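Local coordinates for chitooligosaccharide oxidase (Gibberella zeae, PDB 6Y0R), which uses a bicovalently bound FAD to oxidise the C1 hydroxyl of chitooligosaccharides to lactones, passing the electrons to oxygen and releasing hydrogen peroxide, at residues 120-130 with 219-227; 390-398 with 460-469. One frame throughout, in Å; residues are numbered along the deposited sequence.

Interaction 1 (120-130 with 219-227); sequences LAKDGTAKIQP and VVELEFQTF. With FAD (flavin-adenine dinucleotide), chain B.
Lys127 lays its aliphatic chain across the carboxylates of Glu221 and Glu223. From the strand 125-128, Lys127 CB lies 3.8 Å from Glu221 CD, and its CG and CD pass along the same carboxylate, CD coming to 3.5 Å from Glu221 OE2. CE has moved on to Glu223 OE2, 3.7 Å away, and NZ ends 4.5 Å from Glu223 OE2, beyond salt-bridge range. That carboxylate also approaches Thr125, whose OG1 lies 2.8 Å from Glu223 OE2. On the other face of the sheet the side chains of Ile128 and Phe224 cross at about a right angle, CD1 meeting Phe224 CD1, and Ile128, Leu222 and Phe224 all pack on Leu159 of helix 159-165. Paired backbone bonds at Ala126-Phe224 and Ile128-Leu222 hold the antiparallel ladder. At the turn end of the pair, Gly124 O takes two donors from Thr226: the backbone N, and OG1 in the carbonyl plane on a lone pair, at 2.6 Å. At the opposite end Val219 N donates to FAD N1A at 3.0 Å, and FAD N6A donates to Val219 O, the backbone reading of an adenine edge, here at the start of strand 218-228 in the PCMH-type FAD-binding domain.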
loop_
_atom_site.group_PDB
_atom_site.type_symbol
_atom_site.label_atom_id
_atom_site.label_comp_id
_atom_site.label_asym_id
_atom_site.label_seq_id
_atom_site.Cartn_x
_atom_site.Cartn_y
_atom_site.Cartn_z
ATOM N N LEU A 120 -15.280 15.766 -6.613
ATOM C CA LEU A 120 -16.427 15.073 -6.008
ATOM C C LEU A 120 -17.695 15.581 -6.674
ATOM O O LEU A 120 -17.898 16.820 -6.678
ATOM C CB LEU A 120 -16.455 15.404 -4.518
ATOM C CG LEU A 120 -17.579 14.878 -3.643
ATOM C CD1 LEU A 120 -17.578 13.369 -3.589
ATOM C CD2 LEU A 120 -17.720 15.490 -2.254
ATOM N N ALA A 121 -18.507 14.649 -6.963
ATOM C CA ALA A 121 -19.798 14.912 -7.651
ATOM C C ALA A 121 -20.939 14.855 -6.635
ATOM O O ALA A 121 -20.765 14.303 -5.522
ATOM C CB ALA A 121 -19.977 13.921 -8.777
ATOM N N LYS A 122 -22.102 15.397 -6.998
ATOM C CA LYS A 122 -23.235 15.501 -6.053
ATOM C C LYS A 122 -23.752 14.108 -5.681
ATOM O O LYS A 122 -24.267 13.974 -4.581
ATOM C CB LYS A 122 -24.321 16.410 -6.637
ATOM C CG LYS A 122 -23.988 17.893 -6.532
ATOM C CD LYS A 122 -25.190 18.808 -6.305
ATOM C CE LYS A 122 -24.843 20.080 -5.554
ATOM N NZ LYS A 122 -26.004 21.000 -5.485
ATOM N N ASP A 123 -23.553 13.085 -6.513
ATOM C CA ASP A 123 -24.055 11.725 -6.192
ATOM C C ASP A 123 -23.073 10.953 -5.282
ATOM O O ASP A 123 -23.354 9.783 -5.011
ATOM C CB ASP A 123 -24.383 10.958 -7.472
ATOM C CG ASP A 123 -23.192 10.681 -8.365
ATOM O OD1 ASP A 123 -22.080 11.049 -7.979
ATOM O OD2 ASP A 123 -23.396 10.074 -9.429
ATOM N N GLY A 124 -21.981 11.571 -4.822
ATOM C CA GLY A 124 -21.023 10.933 -3.894
ATOM C C GLY A 124 -19.938 10.145 -4.628
ATOM O O GLY A 124 -19.006 9.623 -3.984
ATOM N N THR A 125 -19.980 10.117 -5.948
ATOM C CA THR A 125 -18.848 9.583 -6.757
ATOM C C THR A 125 -17.741 10.635 -6.856
ATOM O O THR A 125 -18.001 11.851 -6.790
ATOM C CB THR A 125 -19.311 9.147 -8.147
ATOM O OG1 THR A 125 -18.187 8.535 -8.771
ATOM C CG2 THR A 125 -19.727 10.316 -8.992
ATOM N N ALA A 126 -16.495 10.212 -6.998
ATOM C CA ALA A 126 -15.348 11.121 -7.094
ATOM C C ALA A 126 -14.423 10.646 -8.208
ATOM O O ALA A 126 -14.192 9.451 -8.295
ATOM C CB ALA A 126 -14.596 11.179 -5.790
ATOM N N LYS A 127 -13.893 11.574 -8.980
ATOM C CA LYS A 127 -12.882 11.288 -10.007
ATOM C C LYS A 127 -11.590 11.900 -9.506
ATOM O O LYS A 127 -11.546 13.134 -9.241
ATOM C CB LYS A 127 -13.288 11.894 -11.345
ATOM C CG LYS A 127 -14.517 11.215 -11.918
ATOM C CD LYS A 127 -14.958 11.761 -13.252
ATOM C CE LYS A 127 -16.025 10.878 -13.855
ATOM N NZ LYS A 127 -16.960 11.672 -14.685
ATOM N N ILE A 128 -10.560 11.073 -9.355
ATOM C CA ILE A 128 -9.286 11.496 -8.742
ATOM C C ILE A 128 -8.131 11.091 -9.645
ATOM O O ILE A 128 -8.100 9.934 -10.095
ATOM C CB ILE A 128 -9.148 10.908 -7.339
ATOM C CG1 ILE A 128 -10.440 11.111 -6.540
ATOM C CG2 ILE A 128 -7.917 11.489 -6.680
ATOM C CD1 ILE A 128 -10.409 10.500 -5.143
ATOM N N GLN A 129 -7.237 12.021 -9.874
ATOM C CA GLN A 129 -5.971 11.747 -10.577
ATOM C C GLN A 129 -5.067 10.972 -9.636
ATOM O O GLN A 129 -5.020 11.247 -8.444
ATOM C CB GLN A 129 -5.356 13.034 -11.110
ATOM C CG GLN A 129 -6.251 13.652 -12.201
ATOM C CD GLN A 129 -5.642 14.887 -12.828
ATOM O OE1 GLN A 129 -5.026 15.732 -12.169
ATOM N NE2 GLN A 129 -5.686 14.939 -14.158
ATOM N N PRO A 130 -4.343 9.957 -10.129
ATOM C CA PRO A 130 -3.539 9.113 -9.230
ATOM C C PRO A 130 -2.345 9.817 -8.579
ATOM O O PRO A 130 -1.866 9.340 -7.564
ATOM C CB PRO A 130 -3.014 7.997 -10.150
ATOM C CG PRO A 130 -3.046 8.634 -11.530
ATOM C CD PRO A 130 -4.272 9.539 -11.534
ATOM N N VAL A 219 -2.460 4.456 -15.357
ATOM C CA VAL A 219 -3.794 4.867 -14.871
ATOM C C VAL A 219 -3.728 6.387 -14.774
ATOM O O VAL A 219 -2.737 6.906 -14.250
ATOM C CB VAL A 219 -4.167 4.172 -13.550
ATOM C CG1 VAL A 219 -5.491 4.702 -13.005
ATOM C CG2 VAL A 219 -4.234 2.660 -13.768
ATOM N N VAL A 220 -4.694 7.103 -15.356
ATOM C CA VAL A 220 -4.641 8.605 -15.335
ATOM C C VAL A 220 -5.868 9.166 -14.609
ATOM O O VAL A 220 -5.833 10.369 -14.324
ATOM C CB VAL A 220 -4.550 9.203 -16.753
ATOM C CG1 VAL A 220 -3.213 8.910 -17.374
ATOM C CG2 VAL A 220 -5.673 8.696 -17.635
ATOM N N GLU A 221 -6.863 8.354 -14.317
ATOM C CA GLU A 221 -8.049 8.713 -13.495
ATOM C C GLU A 221 -8.603 7.465 -12.819
ATOM O O GLU A 221 -8.740 6.386 -13.442
ATOM C CB GLU A 221 -9.137 9.375 -14.346
ATOM C CG GLU A 221 -10.196 10.085 -13.510
ATOM C CD GLU A 221 -11.351 10.660 -14.325
ATOM O OE1 GLU A 221 -11.277 11.853 -14.657
ATOM O OE2 GLU A 221 -12.327 9.905 -14.616
ATOM N N LEU A 222 -9.008 7.629 -11.577
ATOM C CA LEU A 222 -9.696 6.610 -10.794
ATOM C C LEU A 222 -11.018 7.201 -10.353
ATOM O O LEU A 222 -11.006 8.358 -9.903
ATOM C CB LEU A 222 -8.860 6.244 -9.564
ATOM C CG LEU A 222 -7.544 5.559 -9.915
ATOM C CD1 LEU A 222 -6.598 5.547 -8.736
ATOM C CD2 LEU A 222 -7.851 4.149 -10.385
ATOM N N GLU A 223 -12.079 6.425 -10.464
ATOM C CA GLU A 223 -13.407 6.858 -9.984
ATOM C C GLU A 223 -13.791 5.965 -8.819
ATOM O O GLU A 223 -13.661 4.750 -8.908
ATOM C CB GLU A 223 -14.445 6.798 -11.104
ATOM C CG GLU A 223 -15.793 7.355 -10.658
ATOM C CD GLU A 223 -16.775 7.662 -11.775
ATOM O OE1 GLU A 223 -16.660 7.024 -12.873
ATOM O OE2 GLU A 223 -17.641 8.547 -11.539
ATOM N N PHE A 224 -14.372 6.548 -7.782
ATOM C CA PHE A 224 -14.782 5.836 -6.554
ATOM C C PHE A 224 -16.193 6.240 -6.130
ATOM O O PHE A 224 -16.598 7.390 -6.356
ATOM C CB PHE A 224 -13.873 6.212 -5.376
ATOM C CG PHE A 224 -12.405 5.911 -5.560
ATOM C CD1 PHE A 224 -11.589 6.786 -6.252
ATOM C CD2 PHE A 224 -11.884 4.712 -5.075
ATOM C CE1 PHE A 224 -10.245 6.493 -6.438
ATOM C CE2 PHE A 224 -10.542 4.411 -5.265
ATOM C CZ PHE A 224 -9.727 5.319 -5.922
ATOM N N GLN A 225 -16.852 5.344 -5.428
ATOM C CA GLN A 225 -18.059 5.667 -4.635
ATOM C C GLN A 225 -17.572 6.019 -3.231
ATOM O O GLN A 225 -17.170 5.100 -2.474
ATOM C CB GLN A 225 -19.052 4.509 -4.603
ATOM C CG GLN A 225 -20.300 4.838 -3.782
ATOM C CD GLN A 225 -21.001 6.100 -4.246
ATOM O OE1 GLN A 225 -21.294 6.247 -5.427
ATOM N NE2 GLN A 225 -21.233 7.046 -3.336
ATOM N N THR A 226 -17.553 7.311 -2.898
ATOM C CA THR A 226 -17.163 7.747 -1.539
ATOM C C THR A 226 -18.198 7.287 -0.504
ATOM O O THR A 226 -19.360 6.996 -0.865
ATOM C CB THR A 226 -16.948 9.268 -1.455
ATOM O OG1 THR A 226 -18.250 9.867 -1.496
ATOM C CG2 THR A 226 -16.016 9.793 -2.521
ATOM N N PHE A 227 -17.812 7.325 0.767
ATOM C CA PHE A 227 -18.742 7.160 1.906
ATOM C C PHE A 227 -18.752 8.472 2.700
ATOM O O PHE A 227 -17.865 9.343 2.513
ATOM C CB PHE A 227 -18.428 5.956 2.792
ATOM C CG PHE A 227 -17.016 5.893 3.304
ATOM C CD1 PHE A 227 -16.648 6.513 4.491
ATOM C CD2 PHE A 227 -16.063 5.175 2.599
ATOM C CE1 PHE A 227 -15.339 6.441 4.959
ATOM C CE2 PHE A 227 -14.754 5.125 3.060
ATOM C CZ PHE A 227 -14.399 5.750 4.234
HETATM P PA FAD B . 4.878 4.797 -6.445
HETATM O O1A FAD B . 6.256 4.432 -6.066
HETATM O O2A FAD B . 4.625 6.020 -7.233
HETATM O O5B FAD B . 4.174 3.591 -7.210
HETATM C C5B FAD B . 3.987 2.312 -6.603
HETATM C C4B FAD B . 3.755 1.272 -7.685
HETATM O O4B FAD B . 2.527 1.578 -8.393
HETATM C C3B FAD B . 4.814 1.163 -8.801
HETATM O O3B FAD B . 4.827 -0.155 -9.364
HETATM C C2B FAD B . 4.294 2.151 -9.836
HETATM O O2B FAD B . 4.818 1.963 -11.154
HETATM C C1B FAD B . 2.814 1.898 -9.749
HETATM N N9A FAD B . 1.980 3.024 -10.141
HETATM C C8A FAD B . 1.862 4.213 -9.470
HETATM N N7A FAD B . 1.028 5.053 -10.071
HETATM C C5A FAD B . 0.592 4.365 -11.198
HETATM C C6A FAD B . -0.290 4.713 -12.238
HETATM N N6A FAD B . -0.928 5.886 -12.253
HETATM N N1A FAD B . -0.495 3.817 -13.243
HETATM C C2A FAD B . 0.191 2.658 -13.186
HETATM N N3A FAD B . 1.026 2.212 -12.244
HETATM C C4A FAD B . 1.195 3.120 -11.264
HETATM N N1 FAD B . 0.169 1.173 2.539
HETATM C C2 FAD B . -1.015 0.837 3.073
HETATM O O2 FAD B . -1.764 -0.038 2.505
HETATM N N3 FAD B . -1.442 1.460 4.211
HETATM C C4 FAD B . -0.710 2.432 4.873
HETATM O O4 FAD B . -1.161 2.972 5.898
HETATM C C4X FAD B . 0.538 2.813 4.324
HETATM N N5 FAD B . 1.242 3.789 4.904
HETATM C C5X FAD B . 2.382 4.223 4.266
HETATM C C6 FAD B . 3.112 5.310 4.818
HETATM C C7 FAD B . 4.276 5.762 4.218
HETATM C C7M FAD B . 5.066 6.904 4.827
HETATM C C8 FAD B . 4.723 5.159 2.971
HETATM C C8M FAD B . 5.915 5.671 2.187
HETATM C C9 FAD B . 4.008 4.053 2.465
HETATM C C9A FAD B . 2.851 3.575 3.096
HETATM N N10 FAD B . 2.126 2.501 2.551
HETATM C C10 FAD B . 0.916 2.102 3.129
HETATM C "C1'" FAD B . 2.587 1.783 1.359
HETATM C "C2'" FAD B . 1.970 2.366 0.085
HETATM O "O2'" FAD B . 0.611 1.950 -0.055
HETATM C "C3'" FAD B . 2.788 1.884 -1.085
HETATM O "O3'" FAD B . 4.128 2.382 -0.869
HETATM C "C4'" FAD B . 2.188 2.398 -2.396
HETATM O "O4'" FAD B . 2.496 1.523 -3.496
HETATM C "C5'" FAD B . 2.710 3.780 -2.670
HETATM O "O5'" FAD B . 2.024 4.379 -3.785
HETATM P P FAD B . 2.734 5.601 -4.503
HETATM O O1P FAD B . 1.855 6.070 -5.603
HETATM O O2P FAD B . 3.218 6.612 -3.530
HETATM O O3P FAD B . 4.082 4.884 -5.046
HETATM O O HOH W 1 -7.044 12.580 -15.421
#

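Interaction 2 (390-398 with 460-469); sequences KPSDTAYVH and MYWGSNVAKL
This is a buried loop-on-helix contact: the 390-398 loop, which follows strand 371-378 and precedes strand 403-411, lies against the junction between helices 454-462 and 466-476. Its main anchor is a single amide. Asn465 points its side chain into the loop, with CG anti to its own carbonyl carbon (chi1 -78°), and ND2 donates to two backbone oxygens, Pro391 O at 3.0 Å and Ala395 O at 3.0 Å. Both acceptors lie close to the plane of the amide, and these two in-plane bonds from ND2 fix the amide's rotation; the first bond is tilted from the Pro391 carbonyl plane, whereas in the second the donor sits above the Ala395 carbonyl plane, away from a lone pair.

A second anchor works on the last turn of helix 454-462. His398 NE2 donates to Met460 O at 2.9 Å, with the oxygen in the ring plane, although the bond is bent to 133° at the hydrogen. Val397 CG1 lies over one face of the same ring, and Val397 CB reaches 3.4 Å from Trp462 O, wedging the valine between the ring and the turn. A water joins Val397 N to Tyr461 O, so this carbonyl too is paired. The apolar closure comes from Ala395 CB, 3.9 Å from Leu469 CD2, while Trp462 presents the edge of its indole to Ala395 O, its NE1 being taken up by Gly211 O of helix 203-212. Gly463, with positive phi, is where the chain leaves the helix. The C-terminal end of helix 454-462, on the berberine-like side of the contact, thus has Met460 O met by His398 and Tyr461 O by a water held on Val397 N.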
loop_
_atom_site.group_PDB
_atom_site.type_symbol
_atom_site.label_atom_id
_atom_site.label_comp_id
_atom_site.label_asym_id
_atom_site.label_seq_id
_atom_site.Cartn_x
_atom_site.Cartn_y
_atom_site.Cartn_z
ATOM N N LYS A 390 -14.463 -12.736 -2.614
ATOM C CA LYS A 390 -13.655 -13.956 -2.784
ATOM C C LYS A 390 -12.300 -13.547 -3.346
ATOM O O LYS A 390 -12.197 -12.543 -3.997
ATOM C CB LYS A 390 -14.298 -14.906 -3.767
ATOM C CG LYS A 390 -15.517 -15.609 -3.224
ATOM C CD LYS A 390 -16.062 -16.563 -4.283
ATOM C CE LYS A 390 -17.149 -17.457 -3.718
ATOM N NZ LYS A 390 -17.461 -18.554 -4.665
ATOM N N PRO A 391 -11.262 -14.370 -3.143
ATOM C CA PRO A 391 -9.950 -14.100 -3.720
ATOM C C PRO A 391 -9.942 -13.785 -5.221
ATOM O O PRO A 391 -9.151 -12.930 -5.667
ATOM C CB PRO A 391 -9.188 -15.398 -3.413
ATOM C CG PRO A 391 -9.816 -15.906 -2.109
ATOM C CD PRO A 391 -11.268 -15.543 -2.242
ATOM N N SER A 392 -10.828 -14.393 -6.015
ATOM C CA SER A 392 -10.837 -14.213 -7.477
ATOM C C SER A 392 -11.670 -13.005 -7.909
ATOM O O SER A 392 -11.679 -12.702 -9.084
ATOM C CB SER A 392 -11.322 -15.505 -8.147
ATOM O OG SER A 392 -12.617 -15.802 -7.676
ATOM N N ASP A 393 -12.370 -12.304 -7.001
ATOM C CA ASP A 393 -13.269 -11.187 -7.400
ATOM C C ASP A 393 -12.503 -9.958 -7.924
ATOM O O ASP A 393 -13.029 -9.183 -8.742
ATOM C CB ASP A 393 -14.187 -10.814 -6.244
ATOM C CG ASP A 393 -15.304 -11.795 -5.955
ATOM O OD1 ASP A 393 -15.568 -12.690 -6.806
ATOM O OD2 ASP A 393 -15.900 -11.666 -4.863
ATOM N N THR A 394 -11.273 -9.718 -7.441
ATOM C CA THR A 394 -10.382 -8.651 -7.933
ATOM C C THR A 394 -8.995 -9.293 -8.065
ATOM O O THR A 394 -8.831 -10.407 -7.571
ATOM C CB THR A 394 -10.304 -7.463 -6.967
ATOM O OG1 THR A 394 -9.767 -7.889 -5.714
ATOM C CG2 THR A 394 -11.653 -6.797 -6.738
ATOM N N ALA A 395 -8.045 -8.594 -8.665
ATOM C CA ALA A 395 -6.646 -9.091 -8.713
ATOM C C ALA A 395 -6.083 -9.219 -7.293
ATOM O O ALA A 395 -5.178 -10.039 -7.080
ATOM C CB ALA A 395 -5.823 -8.168 -9.562
ATOM N N TYR A 396 -6.602 -8.485 -6.300
ATOM C CA TYR A 396 -6.146 -8.573 -4.890
ATOM C C TYR A 396 -6.586 -9.930 -4.318
ATOM O O TYR A 396 -7.811 -10.205 -4.118
ATOM C CB TYR A 396 -6.700 -7.416 -4.056
ATOM C CG TYR A 396 -6.168 -7.402 -2.656
ATOM C CD1 TYR A 396 -6.753 -8.147 -1.648
ATOM C CD2 TYR A 396 -5.042 -6.659 -2.362
ATOM C CE1 TYR A 396 -6.241 -8.148 -0.365
ATOM C CE2 TYR A 396 -4.511 -6.657 -1.086
ATOM C CZ TYR A 396 -5.113 -7.401 -0.087
ATOM O OH TYR A 396 -4.603 -7.380 1.182
ATOM N N VAL A 397 -5.633 -10.810 -4.069
ATOM C CA VAL A 397 -5.959 -12.224 -3.791
ATOM C C VAL A 397 -6.182 -12.492 -2.301
ATOM O O VAL A 397 -6.848 -13.487 -1.989
ATOM C CB VAL A 397 -4.888 -13.135 -4.395
ATOM C CG1 VAL A 397 -3.641 -13.197 -3.533
ATOM C CG2 VAL A 397 -5.437 -14.540 -4.642
ATOM N N HIS A 398 -5.606 -11.715 -1.384
ATOM C CA HIS A 398 -5.473 -12.097 0.044
ATOM C C HIS A 398 -6.771 -11.769 0.798
ATOM O O HIS A 398 -6.757 -10.968 1.759
ATOM C CB HIS A 398 -4.212 -11.460 0.644
ATOM C CG HIS A 398 -2.957 -11.907 -0.021
ATOM N ND1 HIS A 398 -2.645 -13.253 -0.201
ATOM C CD2 HIS A 398 -1.892 -11.198 -0.486
ATOM C CE1 HIS A 398 -1.473 -13.312 -0.832
ATOM N NE2 HIS A 398 -1.004 -12.095 -1.011
ATOM N N MET A 460 3.712 -14.783 -4.303
ATOM C CA MET A 460 3.437 -14.235 -2.950
ATOM C C MET A 460 2.389 -13.108 -3.058
ATOM O O MET A 460 1.458 -13.037 -2.212
ATOM C CB MET A 460 4.698 -13.666 -2.319
ATOM C CG MET A 460 5.759 -14.660 -2.008
ATOM S SD MET A 460 5.327 -15.513 -0.521
ATOM C CE MET A 460 6.787 -16.564 -0.388
ATOM N N TYR A 461 2.544 -12.230 -4.053
ATOM C CA TYR A 461 1.659 -11.040 -4.123
ATOM C C TYR A 461 0.262 -11.385 -4.650
ATOM O O TYR A 461 -0.701 -10.788 -4.115
ATOM C CB TYR A 461 2.256 -9.932 -4.978
ATOM C CG TYR A 461 3.585 -9.384 -4.514
ATOM C CD1 TYR A 461 3.882 -9.262 -3.171
ATOM C CD2 TYR A 461 4.571 -9.090 -5.439
ATOM C CE1 TYR A 461 5.110 -8.774 -2.745
ATOM C CE2 TYR A 461 5.795 -8.582 -5.034
ATOM C CZ TYR A 461 6.068 -8.439 -3.686
ATOM O OH TYR A 461 7.299 -8.009 -3.242
ATOM N N TRP A 462 0.151 -12.281 -5.632
ATOM C CA TRP A 462 -1.129 -12.488 -6.373
ATOM C C TRP A 462 -1.622 -13.942 -6.303
ATOM O O TRP A 462 -2.740 -14.178 -6.769
ATOM C CB TRP A 462 -1.029 -11.952 -7.794
ATOM C CG TRP A 462 -0.779 -10.471 -7.833
ATOM C CD1 TRP A 462 -1.634 -9.484 -7.406
ATOM C CD2 TRP A 462 0.441 -9.814 -8.194
ATOM N NE1 TRP A 462 -1.033 -8.262 -7.559
ATOM C CE2 TRP A 462 0.254 -8.433 -8.003
ATOM C CE3 TRP A 462 1.666 -10.259 -8.695
ATOM C CZ2 TRP A 462 1.225 -7.499 -8.331
ATOM C CZ3 TRP A 462 2.661 -9.336 -8.951
ATOM C CH2 TRP A 462 2.439 -7.974 -8.771
ATOM N N GLY A 463 -0.835 -14.888 -5.764
ATOM C CA GLY A 463 -1.314 -16.256 -5.504
ATOM C C GLY A 463 -2.027 -16.858 -6.694
ATOM O O GLY A 463 -1.532 -16.815 -7.857
ATOM N N SER A 464 -3.222 -17.391 -6.439
ATOM C CA SER A 464 -4.033 -18.127 -7.421
ATOM C C SER A 464 -4.555 -17.220 -8.539
ATOM O O SER A 464 -5.102 -17.746 -9.523
ATOM C CB SER A 464 -5.148 -18.842 -6.689
ATOM O OG SER A 464 -5.938 -17.920 -5.969
ATOM N N ASN A 465 -4.389 -15.890 -8.447
ATOM C CA ASN A 465 -4.800 -14.950 -9.510
ATOM C C ASN A 465 -3.720 -14.798 -10.585
ATOM O O ASN A 465 -3.966 -14.138 -11.569
ATOM C CB ASN A 465 -5.157 -13.580 -8.911
ATOM C CG ASN A 465 -6.525 -13.587 -8.269
ATOM O OD1 ASN A 465 -7.336 -14.486 -8.535
ATOM N ND2 ASN A 465 -6.767 -12.620 -7.382
ATOM N N VAL A 466 -2.534 -15.372 -10.408
ATOM C CA VAL A 466 -1.435 -15.133 -11.382
ATOM C C VAL A 466 -1.871 -15.573 -12.800
ATOM O O VAL A 466 -1.622 -14.838 -13.765
ATOM C CB VAL A 466 -0.108 -15.777 -10.929
ATOM C CG1 VAL A 466 0.906 -15.783 -12.057
ATOM C CG2 VAL A 466 0.500 -15.068 -9.729
ATOM N N ALA A 467 -2.463 -16.757 -12.962
ATOM C CA ALA A 467 -2.788 -17.279 -14.301
ATOM C C ALA A 467 -3.701 -16.320 -15.071
ATOM O O ALA A 467 -3.391 -15.981 -16.238
ATOM C CB ALA A 467 -3.410 -18.665 -14.170
ATOM N N LYS A 468 -4.772 -15.836 -14.437
ATOM C CA LYS A 468 -5.700 -14.866 -15.063
ATOM C C LYS A 468 -4.983 -13.537 -15.315
ATOM O O LYS A 468 -5.168 -12.950 -16.384
ATOM C CB LYS A 468 -6.972 -14.714 -14.218
ATOM C CG LYS A 468 -7.990 -13.764 -14.820
ATOM C CD LYS A 468 -9.361 -13.830 -14.202
ATOM C CE LYS A 468 -10.286 -12.768 -14.759
ATOM N NZ LYS A 468 -11.567 -12.791 -14.020
ATOM N N LEU A 469 -4.131 -13.071 -14.385
ATOM C CA LEU A 469 -3.360 -11.823 -14.611
ATOM C C LEU A 469 -2.445 -11.962 -15.835
ATOM O O LEU A 469 -2.328 -10.995 -16.611
ATOM C CB LEU A 469 -2.544 -11.471 -13.360
ATOM C CG LEU A 469 -3.342 -10.821 -12.240
ATOM C CD1 LEU A 469 -2.568 -10.911 -10.936
ATOM C CD2 LEU A 469 -3.679 -9.378 -12.610
HETATM O O HOH W 2 -2.993 -9.496 -4.174
#

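The two contacts do not touch: their centres are 24 Å apart and their nearest atoms about 11 Å. Both lie near FAD, but the hydrogen bonds to it described here belong to interaction 1. Its strand begins at the adenine, whereas interaction 2 approaches the cofactor less closely, the side chain of Tyr396 being about 8 Å away. The chain offers a further connection, for helix 203-212, on which Trp462 and Leu469 rest, comes just before strand 218-228, which supplies the 219-227 partner of interaction 1. Interaction 1 thus belongs to the PCMH-type domain and touches the adenine, while interaction 2 includes the berberine-like C-terminal region and lies near FAD without a described contact.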